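Local coordinates for phosphatidylethanolamine-binding protein (Plasmodium vivax, PDB 2GZQ) that probably binds phosphatidylethanolamine or similar phosphate-bearing ligands, as other members of its lipid-binding family do, at residues E16-E21 and H26-E31; S177-I182 and M187-F192; G11-E16 and F192-M197. All coordinates share one frame; numbering follows the deposited sequence. Where two conformers were deposited one is given.

All three contacts gather around strand 188-198. Interactions 2 and 3 use its two halves and share F192, while interaction 1 reaches it through the edge-to-face pair of F28 and F192. Interactions 1 and 3 both involve helix 15-20. Interaction 3 is buried, with a proline against two aromatic edges and no hydrogen bond across it. Interaction 2 is partly buried. It combines isoleucine packing with one backbone bond where the chain turns from helix to strand. Interaction 1 is divided between core and surface: L18 and F28 are inside, and the ion pair of K19 and E31 is exposed. It also lies farthest from the centre of the chain.

Interaction 1. Residues E16-E21 and H26-E31; sequences EELKRE and HVFPDE
L18 meets the ring of F28 with one methyl. Its CD1 comes to the ring edge, near the ring plane, 4.1 Å from F28 CE2. CG of L18 stands opposite the carbonyl carbon (chi1 -62°), which sends the branch toward the loop. One face of the F28 ring is partly overlain by its neighbour V27, whose CG1 sits near the rim. K19 follows, and its contact is polar. Its chain runs extended from the helix, and NZ ends at E31 OE1 in a salt bridge. The modelled distance of 2.5 Å between K19 NZ and E31 OE1 is very short, so its exact value is doubtful. E31 bends at chi2 to meet the ammonium, and K19 CE also lies 3.8 Å from E31 CB. Both residues are exposed, so solvent probably weakens the pair. Next, in the conformer given, R20 grips E21 side-on. NE and NH2 both point at E21 OE2, which lies in the guanidinium plane, and R20 NE is 2.8 Å from E21 OE2. Helix 15-20 thus packs on the loop after helix 23-26, apolar inside, ionic outside. The E21 carbonyl is bonded by R139, which also bonds H26 ND1. R139 thus links both segments to strand 138-148. L18 also packs on helix 23-26 and on W194 of strand 188-198, while F28 lies against I143 and I189 of the large sheet.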
loop_
_atom_site.group_PDB
_atom_site.type_symbol
_atom_site.label_atom_id
_atom_site.label_comp_id
_atom_site.label_asym_id
_atom_site.label_seq_id
_atom_site.Cartn_x
_atom_site.Cartn_y
_atom_site.Cartn_z
ATOM N N GLU A 16 -4.999 -9.724 -15.579
ATOM C CA GLU A 16 -4.539 -9.249 -16.866
ATOM C C GLU A 16 -4.157 -7.762 -16.843
ATOM O O GLU A 16 -3.149 -7.385 -17.438
ATOM C CB GLU A 16 -5.555 -9.565 -17.958
ATOM C CG GLU A 16 -6.715 -8.620 -18.001
ATOM C CD GLU A 16 -6.521 -7.532 -19.026
ATOM O OE1 GLU A 16 -5.610 -7.669 -19.871
ATOM O OE2 GLU A 16 -7.284 -6.544 -18.989
ATOM N N GLU A 17 -4.925 -6.934 -16.141
ATOM C CA GLU A 17 -4.598 -5.527 -15.957
ATOM C C GLU A 17 -3.241 -5.361 -15.269
ATOM O O GLU A 17 -2.402 -4.528 -15.650
ATOM C CB GLU A 17 -5.673 -4.949 -15.019
ATOM C CG GLU A 17 -6.153 -3.575 -15.267
ATOM C CD GLU A 17 -7.251 -3.185 -14.283
ATOM O OE1 GLU A 17 -7.315 -1.981 -13.953
ATOM O OE2 GLU A 17 -8.072 -4.056 -13.849
ATOM N N LEU A 18 -3.050 -6.118 -14.209
ATOM C CA LEU A 18 -1.806 -6.031 -13.474
ATOM C C LEU A 18 -0.606 -6.516 -14.274
ATOM O O LEU A 18 0.494 -5.951 -14.161
ATOM C CB LEU A 18 -1.913 -6.768 -12.144
ATOM C CG LEU A 18 -2.959 -6.219 -11.164
ATOM C CD1 LEU A 18 -2.880 -6.906 -9.797
ATOM C CD2 LEU A 18 -2.917 -4.729 -11.025
ATOM N N LYS A 19 -0.801 -7.524 -15.105
ATOM C CA LYS A 19 0.265 -7.962 -15.996
ATOM C C LYS A 19 0.579 -6.920 -17.049
ATOM O O LYS A 19 1.741 -6.663 -17.343
ATOM C CB LYS A 19 -0.094 -9.312 -16.609
ATOM C CG LYS A 19 0.001 -10.485 -15.616
ATOM C CD LYS A 19 -0.265 -11.857 -16.239
ATOM C CE LYS A 19 0.034 -13.015 -15.264
ATOM N NZ LYS A 19 -0.147 -14.387 -15.857
ATOM N N ARG A 20 -0.434 -6.279 -17.603
ATOM C CA ARG A 20 -0.205 -5.271 -18.627
ATOM C C ARG A 20 0.730 -4.183 -18.114
ATOM O O ARG A 20 1.608 -3.709 -18.831
ATOM C CB ARG A 20 -1.544 -4.658 -19.005
ATOM C CG ARG A 20 -1.467 -3.656 -20.120
ATOM C CD ARG A 20 -2.812 -3.030 -20.340
ATOM N NE ARG A 20 -3.077 -2.078 -19.276
ATOM C CZ ARG A 20 -4.241 -1.924 -18.654
ATOM N NH1 ARG A 20 -5.287 -2.662 -18.991
ATOM N NH2 ARG A 20 -4.341 -1.025 -17.683
ATOM N N GLU A 21 0.491 -3.772 -16.859
ATOM C CA GLU A 21 1.228 -2.674 -16.222
ATOM C C GLU A 21 2.497 -3.124 -15.509
ATOM O O GLU A 21 3.221 -2.299 -14.934
ATOM C CB GLU A 21 0.320 -1.920 -15.247
ATOM C CG GLU A 21 -0.918 -1.386 -15.928
ATOM C CD GLU A 21 -0.624 -0.346 -16.991
ATOM O OE1 GLU A 21 0.373 0.406 -16.874
ATOM O OE2 GLU A 21 -1.377 -0.275 -17.990
ATOM N N HIS A 26 6.481 -7.028 -10.878
ATOM C CA HIS A 26 7.334 -6.059 -10.163
ATOM C C HIS A 26 6.916 -5.867 -8.720
ATOM O O HIS A 26 7.777 -5.621 -7.860
ATOM C CB HIS A 26 7.349 -4.707 -10.836
ATOM C CG HIS A 26 8.013 -4.720 -12.155
ATOM N ND1 HIS A 26 7.971 -3.637 -13.002
ATOM C CD2 HIS A 26 8.738 -5.672 -12.785
ATOM C CE1 HIS A 26 8.635 -3.916 -14.105
ATOM N NE2 HIS A 26 9.117 -5.148 -13.990
ATOM N N VAL A 27 5.611 -5.929 -8.458
ATOM C CA VAL A 27 5.086 -5.808 -7.107
ATOM C C VAL A 27 4.649 -7.159 -6.554
ATOM O O VAL A 27 5.003 -7.509 -5.429
ATOM C CB VAL A 27 3.893 -4.802 -7.077
ATOM C CG1 VAL A 27 3.234 -4.770 -5.723
ATOM C CG2 VAL A 27 4.336 -3.448 -7.487
ATOM N N PHE A 28 3.868 -7.898 -7.335
ATOM C CA PHE A 28 3.462 -9.244 -6.979
ATOM C C PHE A 28 4.152 -10.212 -7.932
ATOM O O PHE A 28 3.955 -10.119 -9.156
ATOM C CB PHE A 28 1.957 -9.418 -7.183
ATOM C CG PHE A 28 1.088 -8.520 -6.357
ATOM C CD1 PHE A 28 1.305 -8.287 -5.019
ATOM C CD2 PHE A 28 -0.012 -7.946 -6.945
ATOM C CE1 PHE A 28 0.432 -7.488 -4.282
ATOM C CE2 PHE A 28 -0.863 -7.129 -6.214
ATOM C CZ PHE A 28 -0.620 -6.916 -4.884
ATOM N N PRO A 29 5.001 -11.112 -7.439
ATOM C CA PRO A 29 5.827 -11.872 -8.381
ATOM C C PRO A 29 5.081 -12.861 -9.244
ATOM O O PRO A 29 5.620 -13.280 -10.266
ATOM C CB PRO A 29 6.852 -12.580 -7.491
ATOM C CG PRO A 29 6.782 -11.922 -6.177
ATOM C CD PRO A 29 5.371 -11.381 -6.044
ATOM N N ASP A 30 3.856 -13.216 -8.895
ATOM C CA ASP A 30 3.088 -14.137 -9.754
ATOM C C ASP A 30 1.575 -13.873 -9.718
ATOM O O ASP A 30 1.081 -12.980 -9.043
ATOM C CB ASP A 30 3.385 -15.600 -9.421
ATOM C CG ASP A 30 2.916 -15.997 -8.046
ATOM O OD1 ASP A 30 1.749 -15.720 -7.687
ATOM O OD2 ASP A 30 3.719 -16.613 -7.315
ATOM N N GLU A 31 0.849 -14.689 -10.451
ATOM C CA GLU A 31 -0.507 -14.386 -10.825
ATOM C C GLU A 31 -1.504 -14.948 -9.831
ATOM O O GLU A 31 -2.704 -14.897 -10.081
ATOM C CB GLU A 31 -0.777 -15.043 -12.177
ATOM C CG GLU A 31 -0.625 -16.562 -12.123
ATOM C CD GLU A 31 -0.059 -17.149 -13.402
ATOM O OE1 GLU A 31 -0.046 -16.431 -14.427
ATOM O OE2 GLU A 31 0.366 -18.331 -13.380
#

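Interaction 2. Residues S177-I182 and M187-F192; sequences SAYNVI and MKIVGF
I182 and I189 form the tight part of this contact. Their side chains cross at about a right angle, and both branches of I182 take part. I182 CG2 is 3.8 Å from I189 CG1, and I182 CD1 is 3.9 Å from the same atom. In I182, CG2 stands opposite the backbone N and CG1 beside it (chi1 -70°), and this sets both branches against the strand residue. I189 then passes its CD1 to Y179. That methyl meets the phenol ring obliquely, 3.8 Å from Y179 CD2, with the two side chains again nearly perpendicular. One backbone bond closes the contact at its end. M187 N donates to I182 O at 3.0 Å, with an N-H...O angle of 163°, so it is fairly straight. It spans the turn in which helix 178-184 gives way to strand 188-198. Here the helix lies on one face of the large mixed sheet of the phosphatidylethanolamine-binding protein fold. I182 also touches F82 and S145 on neighbouring strands. Farther along, V190 and G191 both face L144 in a classic beta bulge. The looser side begins at M187, a selenomethionine. Its CB lies 3.9 Å from I182 CG2, but the extended chain beyond CG leads away from the helix, toward I80 and V147, and was modelled in two conformers. K188 points away from the helix and is exposed; its NZ forms a salt bridge with D34. At the far end of the helix, S177 is the N-cap. S177 OG accepts from N180 N at 2.9 Å. S177 and N180 are themselves partly exposed and do not touch strand 188-198.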
loop_
_atom_site.group_PDB
_atom_site.type_symbol
_atom_site.label_atom_id
_atom_site.label_comp_id
_atom_site.label_asym_id
_atom_site.label_seq_id
_atom_site.Cartn_x
_atom_site.Cartn_y
_atom_site.Cartn_z
ATOM N N SER A 177 10.559 -6.146 0.089
ATOM C CA SER A 177 9.295 -5.880 -0.575
ATOM C C SER A 177 8.102 -6.089 0.328
ATOM O O SER A 177 8.165 -6.889 1.277
ATOM C CB SER A 177 9.134 -6.761 -1.802
ATOM O OG SER A 177 8.965 -8.111 -1.456
ATOM N N ALA A 178 7.017 -5.399 0.003
ATOM C CA ALA A 178 5.751 -5.627 0.674
ATOM C C ALA A 178 5.327 -7.087 0.542
ATOM O O ALA A 178 4.904 -7.697 1.503
ATOM C CB ALA A 178 4.703 -4.733 0.106
ATOM N N TYR A 179 5.438 -7.644 -0.659
ATOM C CA TYR A 179 5.022 -9.015 -0.879
ATOM C C TYR A 179 5.808 -9.947 0.058
ATOM O O TYR A 179 5.258 -10.879 0.646
ATOM C CB TYR A 179 5.252 -9.392 -2.349
ATOM C CG TYR A 179 4.821 -10.816 -2.632
ATOM C CD1 TYR A 179 5.726 -11.867 -2.592
ATOM C CD2 TYR A 179 3.483 -11.122 -2.871
ATOM C CE1 TYR A 179 5.323 -13.162 -2.800
ATOM C CE2 TYR A 179 3.081 -12.420 -3.099
ATOM C CZ TYR A 179 4.004 -13.429 -3.049
ATOM O OH TYR A 179 3.650 -14.734 -3.288
ATOM N N ASN A 180 7.113 -9.700 0.184
ATOM C CA ASN A 180 7.916 -10.548 1.066
ATOM C C ASN A 180 7.396 -10.506 2.514
ATOM O O ASN A 180 7.256 -11.539 3.169
ATOM C CB ASN A 180 9.388 -10.175 0.985
ATOM C CG ASN A 180 10.272 -11.164 1.702
ATOM O OD1 ASN A 180 10.087 -12.371 1.578
ATOM N ND2 ASN A 180 11.274 -10.674 2.429
ATOM N N VAL A 181 7.130 -9.308 3.004
ATOM C CA VAL A 181 6.578 -9.158 4.341
ATOM C C VAL A 181 5.250 -9.874 4.524
ATOM O O VAL A 181 5.044 -10.574 5.502
ATOM C CB VAL A 181 6.461 -7.686 4.724
ATOM C CG1 VAL A 181 5.704 -7.517 6.028
ATOM C CG2 VAL A 181 7.856 -7.067 4.841
ATOM N N ILE A 182 4.383 -9.764 3.532
ATOM C CA ILE A 182 3.101 -10.409 3.583
ATOM C C ILE A 182 3.249 -11.922 3.654
ATOM O O ILE A 182 2.667 -12.596 4.508
ATOM C CB ILE A 182 2.271 -9.950 2.376
ATOM C CG1 ILE A 182 1.879 -8.483 2.554
ATOM C CG2 ILE A 182 1.040 -10.870 2.126
ATOM C CD1 ILE A 182 1.427 -7.810 1.273
HETATM N N MSE A 187 0.234 -13.797 5.746
HETATM C CA MSE A 187 -0.927 -12.963 5.499
HETATM C C MSE A 187 -1.490 -13.276 4.107
HETATM O O MSE A 187 -0.824 -13.893 3.305
HETATM C CB MSE A 187 -0.528 -11.488 5.639
HETATM C CG MSE A 187 -0.088 -11.108 7.046
HETATM SE SE MSE A 187 0.868 -9.366 7.047
HETATM C CE MSE A 187 0.937 -9.045 8.937
ATOM N N LYS A 188 -2.715 -12.845 3.839
ATOM C CA LYS A 188 -3.380 -13.119 2.555
ATOM C C LYS A 188 -3.673 -11.795 1.848
ATOM O O LYS A 188 -4.433 -10.985 2.383
ATOM C CB LYS A 188 -4.698 -13.893 2.757
ATOM C CG LYS A 188 -5.390 -14.201 1.452
ATOM C CD LYS A 188 -6.781 -14.795 1.639
ATOM C CE LYS A 188 -7.494 -14.876 0.279
ATOM N NZ LYS A 188 -7.217 -16.145 -0.423
ATOM N N ILE A 189 -3.148 -11.582 0.644
ATOM C CA ILE A 189 -3.477 -10.392 -0.121
ATOM C C ILE A 189 -4.900 -10.519 -0.619
ATOM O O ILE A 189 -5.293 -11.545 -1.172
ATOM C CB ILE A 189 -2.537 -10.247 -1.326
ATOM C CG1 ILE A 189 -1.112 -9.988 -0.822
ATOM C CG2 ILE A 189 -2.997 -9.128 -2.239
ATOM C CD1 ILE A 189 -0.047 -10.239 -1.849
ATOM N N VAL A 190 -5.689 -9.465 -0.440
ATOM C CA VAL A 190 -7.099 -9.463 -0.858
ATOM C C VAL A 190 -7.561 -8.268 -1.687
ATOM O O VAL A 190 -8.615 -8.317 -2.271
ATOM C CB VAL A 190 -8.047 -9.664 0.327
ATOM C CG1 VAL A 190 -7.823 -10.993 1.041
ATOM C CG2 VAL A 190 -7.960 -8.485 1.326
ATOM N N GLY A 191 -6.733 -7.231 -1.770
ATOM C CA GLY A 191 -7.096 -6.042 -2.514
ATOM C C GLY A 191 -5.886 -5.275 -2.960
ATOM O O GLY A 191 -4.801 -5.394 -2.407
ATOM N N PHE A 192 -6.090 -4.458 -3.986
ATOM C CA PHE A 192 -5.008 -3.676 -4.577
ATOM C C PHE A 192 -5.572 -2.467 -5.304
ATOM O O PHE A 192 -6.618 -2.563 -5.963
ATOM C CB PHE A 192 -4.227 -4.525 -5.573
ATOM C CG PHE A 192 -2.989 -3.845 -6.086
ATOM C CD1 PHE A 192 -2.935 -3.297 -7.381
ATOM C CD2 PHE A 192 -1.871 -3.728 -5.286
ATOM C CE1 PHE A 192 -1.805 -2.647 -7.830
ATOM C CE2 PHE A 192 -0.748 -3.068 -5.740
ATOM C CZ PHE A 192 -0.721 -2.529 -7.015
#

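Interaction 3. Residues G11-E16 and F192-M197; sequences GPPTIE and FNWCQM
P13 lays its ring against the edge of W194. The meeting atoms are P13 CG and W194 CZ3, 3.8 Å apart, and CG lies in the plane of the indole. P13 CB follows at 4.1 Å from W194 CZ3. The two side chains run past each other in opposite directions, and W194 meets P13 through CZ3 on its six-membered ring. W194 has CG between its backbone N and carbonyl carbon (chi1 83°), which swings the large ring back along the strand to the proline. The same P13 CG approaches the edge of the F192 ring more loosely, at 4.4 Å from F192 CD1. The closest approach is to the backbone instead: P13 CD is 3.2 Å and P13 CG 3.3 Å from F192 O. No hydrogen bond crosses between the segments. The contact is buried, and its side-chain part is apolar, with L18 packing on P13 and on both aromatic residues. Between F192 and W194, N193 turns to polar partners. Its OD1 accepts from W194 N at 2.9 Å, but the bond is bent, with an N-H...O angle of 135°. N193 OD1 also takes H51 N, and N193 ND2 gives to M39 O. These last two bonds tie N193 and strand 188-198 to the chain around H51 and to strand 39-42. Just past P13, T14 is the N-cap of helix 15-20. Its side chain caps E17 N, and E17 OE2 accepts from T14 N in return, which makes a capping box. E17 also bonds H51 through OE1. An N-terminal segment thus crosses the C-terminal strand 188-198, next to edge strand 54-56, in the large central sheet of the phosphatidylethanolamine-binding protein fold.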
loop_
_atom_site.group_PDB
_atom_site.type_symbol
_atom_site.label_atom_id
_atom_site.label_comp_id
_atom_site.label_asym_id
_atom_site.label_seq_id
_atom_site.Cartn_x
_atom_site.Cartn_y
_atom_site.Cartn_z
ATOM N N GLY A 11 -14.689 -2.712 -9.817
ATOM C CA GLY A 11 -14.232 -3.686 -8.841
ATOM C C GLY A 11 -12.720 -3.797 -8.834
ATOM O O GLY A 11 -12.019 -2.976 -9.425
ATOM N N PRO A 12 -12.203 -4.832 -8.161
ATOM C CA PRO A 12 -10.772 -5.038 -8.021
ATOM C C PRO A 12 -10.088 -5.151 -9.379
ATOM O O PRO A 12 -10.698 -5.613 -10.356
ATOM C CB PRO A 12 -10.690 -6.361 -7.255
ATOM C CG PRO A 12 -11.978 -6.421 -6.506
ATOM C CD PRO A 12 -12.975 -5.859 -7.446
ATOM N N PRO A 13 -8.832 -4.699 -9.466
ATOM C CA PRO A 13 -7.994 -4.954 -10.631
ATOM C C PRO A 13 -8.028 -6.426 -11.038
ATOM O O PRO A 13 -8.109 -7.301 -10.176
ATOM C CB PRO A 13 -6.607 -4.536 -10.139
ATOM C CG PRO A 13 -6.907 -3.407 -9.158
ATOM C CD PRO A 13 -8.133 -3.904 -8.440
ATOM N N THR A 14 -7.975 -6.698 -12.344
ATOM C CA THR A 14 -7.830 -8.053 -12.814
ATOM C C THR A 14 -6.359 -8.419 -12.972
ATOM O O THR A 14 -5.483 -7.547 -13.093
ATOM C CB THR A 14 -8.511 -8.219 -14.157
ATOM O OG1 THR A 14 -7.793 -7.461 -15.132
ATOM C CG2 THR A 14 -9.984 -7.776 -14.107
ATOM N N ILE A 15 -6.089 -9.715 -12.987
ATOM C CA ILE A 15 -4.734 -10.203 -13.231
ATOM C C ILE A 15 -4.180 -9.686 -14.544
ATOM O O ILE A 15 -3.027 -9.261 -14.632
ATOM C CB ILE A 15 -4.713 -11.747 -13.170
ATOM C CG1 ILE A 15 -5.111 -12.251 -11.774
ATOM C CG2 ILE A 15 -3.381 -12.296 -13.542
ATOM C CD1 ILE A 15 -4.194 -11.765 -10.663
ATOM N N GLU A 16 -4.999 -9.724 -15.579
ATOM C CA GLU A 16 -4.539 -9.249 -16.866
ATOM C C GLU A 16 -4.157 -7.762 -16.843
ATOM O O GLU A 16 -3.149 -7.385 -17.438
ATOM C CB GLU A 16 -5.555 -9.565 -17.958
ATOM C CG GLU A 16 -6.715 -8.620 -18.001
ATOM C CD GLU A 16 -6.521 -7.532 -19.026
ATOM O OE1 GLU A 16 -5.610 -7.669 -19.871
ATOM O OE2 GLU A 16 -7.284 -6.544 -18.989
ATOM N N PHE A 192 -6.090 -4.458 -3.986
ATOM C CA PHE A 192 -5.008 -3.676 -4.577
ATOM C C PHE A 192 -5.572 -2.467 -5.304
ATOM O O PHE A 192 -6.618 -2.563 -5.963
ATOM C CB PHE A 192 -4.227 -4.525 -5.573
ATOM C CG PHE A 192 -2.989 -3.845 -6.086
ATOM C CD1 PHE A 192 -2.935 -3.297 -7.381
ATOM C CD2 PHE A 192 -1.871 -3.728 -5.286
ATOM C CE1 PHE A 192 -1.805 -2.647 -7.830
ATOM C CE2 PHE A 192 -0.748 -3.068 -5.740
ATOM C CZ PHE A 192 -0.721 -2.529 -7.015
ATOM N N ASN A 193 -4.874 -1.338 -5.234
ATOM C CA ASN A 193 -5.159 -0.232 -6.159
ATOM C C ASN A 193 -3.872 0.518 -6.350
ATOM O O ASN A 193 -2.920 0.379 -5.580
ATOM C CB ASN A 193 -6.266 0.677 -5.597
ATOM C CG ASN A 193 -7.098 1.329 -6.664
ATOM O OD1 ASN A 193 -6.627 1.565 -7.808
ATOM N ND2 ASN A 193 -8.342 1.657 -6.293
ATOM N N TRP A 194 -3.799 1.308 -7.419
ATOM C CA TRP A 194 -2.577 2.062 -7.684
ATOM C C TRP A 194 -2.904 3.228 -8.585
ATOM O O TRP A 194 -3.969 3.275 -9.210
ATOM C CB TRP A 194 -1.474 1.161 -8.318
ATOM C CG TRP A 194 -1.597 0.968 -9.809
ATOM C CD1 TRP A 194 -0.794 1.523 -10.741
ATOM C CD2 TRP A 194 -2.554 0.169 -10.518
ATOM N NE1 TRP A 194 -1.187 1.129 -12.008
ATOM C CE2 TRP A 194 -2.257 0.284 -11.897
ATOM C CE3 TRP A 194 -3.621 -0.633 -10.128
ATOM C CZ2 TRP A 194 -3.025 -0.358 -12.892
ATOM C CZ3 TRP A 194 -4.383 -1.288 -11.121
ATOM C CH2 TRP A 194 -4.078 -1.133 -12.481
ATOM N N CYS A 195 -1.943 4.152 -8.660
ATOM C CA CYS A 195 -1.984 5.255 -9.609
ATOM C C CYS A 195 -0.592 5.451 -10.152
ATOM O O CYS A 195 0.348 4.801 -9.699
ATOM C CB CYS A 195 -2.502 6.528 -8.906
ATOM S SG CYS A 195 -1.449 7.156 -7.586
ATOM N N GLN A 196 -0.470 6.330 -11.150
ATOM C CA GLN A 196 0.825 6.737 -11.666
ATOM C C GLN A 196 1.092 8.190 -11.297
ATOM O O GLN A 196 0.225 9.047 -11.466
ATOM C CB GLN A 196 0.836 6.583 -13.177
ATOM C CG GLN A 196 0.698 5.163 -13.736
ATOM C CD GLN A 196 0.567 5.188 -15.256
ATOM O OE1 GLN A 196 1.562 5.169 -15.959
ATOM N NE2 GLN A 196 -0.663 5.238 -15.761
HETATM N N MSE A 197 2.281 8.484 -10.788
HETATM C CA MSE A 197 2.619 9.843 -10.378
HETATM C C MSE A 197 3.979 10.210 -10.927
HETATM O O MSE A 197 4.892 9.390 -10.939
HETATM C CB MSE A 197 2.685 9.960 -8.860
HETATM C CG MSE A 197 1.351 9.961 -8.163
HETATM SE SE MSE A 197 1.527 10.220 -6.234
HETATM C CE MSE A 197 1.500 12.093 -6.180
#